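Local coordinates for uncharacterized protein (Legionella pneumophila subsp. pneumophila, PDB 4HFV) that is a putative Dot/Icm type IV secretion effector of an intracellular pathogen, whose molecular activity is not established, at residues A[4-9]-A[69-74]. Numbering follows the deposited sequence. Where two conformers were deposited one is given.
Sequences FELVAY and EPEDKA
Y9 offers one face of its ring to the CE methylene of K73, which stands 3.9 Å from the ring centroid, 23° off the normal, in a CH-pi contact displaced toward the CD2–CE2 rim. CG of Y9 lies anti to its backbone N (chi1 176°), beside the carbonyl carbon; the ring crosses the K73 side chain obliquely, and its CD1 lies 3.7 Å from K73 O. K73 bends at chi3 (78°), carrying CE over the ring; its ammonium has a weak, long ion pair with E10. At the far end of the ring the hydroxyl is hydrogen-bonded to D64 of helix 49-64. In this all-helical fold the loop leading into helix 9-27 meets the first turn of helix 70-90, A8 and E69 occupying the N-cap positions. No direct hydrogen bond links the segments; instead one water accepts from Y9 N at 2.8 Å and donates to P70 O, itself the acceptor of A74 N in the first turn. Beside this bridge, A74 CB packs 3.6 Å from V7 O and also against Y9 CB. Earlier in the loop, L6 lays CD1 more loosely against E71, 4.1 Å from its carbonyl O, whereas the E71 carboxylate turns to a salt bridge with R75.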
ATOM      1  N   PHE A   4      -6.551   9.214 -18.370  1.00 30.43           N
ATOM      2  CA  PHE A   4      -6.583  10.619 -18.000  1.00 27.27           C
ATOM      3  C   PHE A   4      -5.231  11.285 -18.229  1.00 25.25           C
ATOM      4  O   PHE A   4      -4.204  10.833 -17.723  1.00 24.35           O
ATOM      5  CB  PHE A   4      -6.962  10.764 -16.533  1.00 27.34           C
ATOM      6  CG  PHE A   4      -7.023  12.185 -16.056  1.00 27.76           C
ATOM      7  CD1 PHE A   4      -8.009  13.058 -16.547  1.00 22.87           C
ATOM      8  CD2 PHE A   4      -6.130  12.652 -15.115  1.00 19.53           C
ATOM      9  CE1 PHE A   4      -8.082  14.367 -16.110  1.00 20.68           C
ATOM     10  CE2 PHE A   4      -6.193  13.943 -14.663  1.00 17.52           C
ATOM     11  CZ  PHE A   4      -7.169  14.825 -15.169  1.00 20.69           C
ATOM     12  N   GLU A   5      -5.238  12.384 -18.975  1.00 24.92           N
ATOM     13  CA  GLU A   5      -4.047  13.183 -19.098  1.00 23.18           C
ATOM     14  C   GLU A   5      -3.999  14.239 -17.968  1.00 23.25           C
ATOM     15  O   GLU A   5      -4.959  15.038 -17.774  1.00 20.62           O
ATOM     16  CB  GLU A   5      -3.997  13.833 -20.485  1.00 24.91           C
ATOM     17  CG  GLU A   5      -2.588  14.232 -20.913  1.00 52.73           C
ATOM     18  CD  GLU A   5      -2.582  15.043 -22.207  1.00 58.98           C
ATOM     19  OE1 GLU A   5      -2.191  14.481 -23.251  1.00 56.72           O
ATOM     20  OE2 GLU A   5      -2.969  16.233 -22.177  1.00 59.23           O
ATOM     21  N   LEU A   6      -2.903  14.271 -17.212  1.00 18.46           N
ATOM     22  CA  LEU A   6      -2.802  15.284 -16.167  1.00 17.26           C
ATOM     23  C   LEU A   6      -2.833  16.704 -16.755  1.00 15.71           C
ATOM     24  O   LEU A   6      -2.175  16.982 -17.750  1.00 16.70           O
ATOM     25  CB  LEU A   6      -1.529  15.121 -15.334  1.00 22.02           C
ATOM     26  CG  LEU A   6      -1.400  13.848 -14.513  1.00 25.71           C
ATOM     27  CD1 LEU A   6       0.000  13.782 -13.922  1.00 20.92           C
ATOM     28  CD2 LEU A   6      -2.448  13.808 -13.418  1.00 14.91           C
ATOM     29  N   VAL A   7      -3.589  17.601 -16.133  1.00 15.91           N
ATOM     30  CA  VAL A   7      -3.543  19.000 -16.545  1.00 22.95           C
ATOM     31  C   VAL A   7      -2.220  19.605 -16.070  1.00 19.99           C
ATOM     32  O   VAL A   7      -1.878  19.448 -14.910  1.00 17.62           O
ATOM     33  CB  VAL A   7      -4.693  19.833 -15.916  1.00 22.50           C
ATOM     34  CG1 VAL A   7      -4.623  21.299 -16.413  1.00 15.33           C
ATOM     35  CG2 VAL A   7      -6.053  19.226 -16.249  1.00 22.98           C
ATOM     36  N   ALA A   8      -1.523  20.367 -16.915  1.00 16.59           N
ATOM     37  CA  ALA A   8      -0.279  20.998 -16.444  1.00 15.51           C
ATOM     38  C   ALA A   8      -0.492  21.819 -15.160  1.00 14.09           C
ATOM     39  O   ALA A   8      -1.546  22.457 -14.961  1.00 12.68           O
ATOM     40  CB  ALA A   8       0.396  21.817 -17.543  1.00 15.61           C
ATOM     41  N   TYR A   9       0.492  21.759 -14.253  1.00 12.60           N
ATOM     42  CA  TYR A   9       0.343  22.383 -12.933  1.00 12.53           C
ATOM     43  C   TYR A   9       0.004  23.903 -12.966  1.00 15.75           C
ATOM     44  O   TYR A   9      -0.912  24.365 -12.257  1.00 11.17           O
ATOM     45  CB  TYR A   9       1.612  22.165 -12.099  1.00 13.91           C
ATOM     46  CG  TYR A   9       1.561  22.869 -10.778  1.00  9.65           C
ATOM     47  CD1 TYR A   9       0.870  22.340  -9.723  1.00  8.80           C
ATOM     48  CD2 TYR A   9       2.189  24.099 -10.603  1.00 16.84           C
ATOM     49  CE1 TYR A   9       0.796  23.011  -8.508  1.00 10.94           C
ATOM     50  CE2 TYR A   9       2.117  24.778  -9.399  1.00 13.36           C
ATOM     51  CZ  TYR A   9       1.424  24.221  -8.344  1.00 11.40           C
ATOM     52  OH  TYR A   9       1.355  24.895  -7.117  1.00 14.50           O
ATOM     53  N   GLU A  69       9.536  18.252  -9.759  1.00 30.07           N
ATOM     54  CA  GLU A  69       9.448  18.452 -11.205  1.00 29.41           C
ATOM     55  C   GLU A  69       8.001  18.702 -11.658  1.00 27.81           C
ATOM     56  O   GLU A  69       7.048  18.281 -11.012  1.00 20.34           O
ATOM     57  CB  GLU A  69      10.019  17.240 -11.937  1.00 26.76           C
ATOM     58  CG  GLU A  69      11.544  17.070 -11.735  1.00 27.73           C
ATOM     59  CD  GLU A  69      12.344  18.247 -12.304  1.00 44.69           C
ATOM     60  OE1 GLU A  69      13.107  18.883 -11.535  1.00 47.29           O
ATOM     61  OE2 GLU A  69      12.199  18.540 -13.521  1.00 50.90           O
ATOM     62  N   PRO A  70       7.833  19.391 -12.792  1.00 22.96           N
ATOM     63  CA  PRO A  70       6.466  19.819 -13.126  1.00 25.89           C
ATOM     64  C   PRO A  70       5.421  18.708 -13.136  1.00 23.66           C
ATOM     65  O   PRO A  70       4.252  18.935 -12.774  1.00 18.90           O
ATOM     66  CB  PRO A  70       6.623  20.392 -14.541  1.00 22.51           C
ATOM     67  CG  PRO A  70       8.101  20.819 -14.630  1.00 24.31           C
ATOM     68  CD  PRO A  70       8.816  19.766 -13.822  1.00 24.84           C
ATOM     69  N   GLU A  71       5.800  17.530 -13.612  1.00 21.43           N
ATOM     70  CA  GLU A  71       4.818  16.458 -13.725  1.00 27.00           C
ATOM     71  C   GLU A  71       4.394  15.926 -12.342  1.00 23.73           C
ATOM     72  O   GLU A  71       3.241  15.557 -12.145  1.00 18.14           O
ATOM     73  CB  GLU A  71       5.353  15.314 -14.595  1.00 23.29           C
ATOM     74  CG  GLU A  71       4.368  14.136 -14.692  1.00 32.58           C
ATOM     75  CD  GLU A  71       4.856  13.018 -15.616  1.00 47.88           C
ATOM     76  OE1 GLU A  71       5.335  13.335 -16.722  1.00 49.07           O
ATOM     77  OE2 GLU A  71       4.775  11.824 -15.226  1.00 49.06           O
ATOM     78  N   ASP A  72       5.328  15.884 -11.395  0.53 22.43           N
ATOM     79  CA  ASP A  72       5.008  15.437 -10.037  0.53 21.99           C
ATOM     80  C   ASP A  72       4.135  16.482  -9.328  0.53 17.35           C
ATOM     81  O   ASP A  72       3.161  16.132  -8.664  0.53 18.92           O
ATOM     82  CB  ASP A  72       6.304  15.142  -9.268  0.53 24.47           C
ATOM     83  CG  ASP A  72       6.073  14.803  -7.796  0.53 25.86           C
ATOM     84  OD1 ASP A  72       4.978  14.307  -7.412  0.53 22.24           O
ATOM     85  OD2 ASP A  72       7.029  15.026  -7.021  0.53 33.90           O
ATOM     86  N   LYS A  73       4.454  17.763  -9.511  1.00 21.16           N
ATOM     87  CA  LYS A  73       3.583  18.843  -9.044  1.00 25.21           C
ATOM     88  C   LYS A  73       2.181  18.697  -9.644  1.00 18.23           C
ATOM     89  O   LYS A  73       1.163  18.768  -8.946  1.00 13.95           O
ATOM     90  CB  LYS A  73       4.158  20.213  -9.414  1.00 20.65           C
ATOM     91  CG  LYS A  73       5.394  20.623  -8.649  1.00 26.16           C
ATOM     92  CD  LYS A  73       6.003  21.876  -9.238  1.00 32.17           C
ATOM     93  CE  LYS A  73       5.252  23.112  -8.838  1.00 31.18           C
ATOM     94  NZ  LYS A  73       5.808  24.306  -9.578  1.00 31.74           N
ATOM     95  N   ALA A  74       2.112  18.447 -10.941  1.00 16.14           N
ATOM     96  CA  ALA A  74       0.793  18.301 -11.568  1.00 14.98           C
ATOM     97  C   ALA A  74       0.031  17.108 -11.002  1.00 14.22           C
ATOM     98  O   ALA A  74      -1.204  17.163 -10.717  1.00 13.09           O
ATOM     99  CB  ALA A  74       0.940  18.207 -13.103  1.00 16.03           C
TER
HETATM  100  O   HOH W   1       3.044  20.585 -14.693  1.00 15.32           O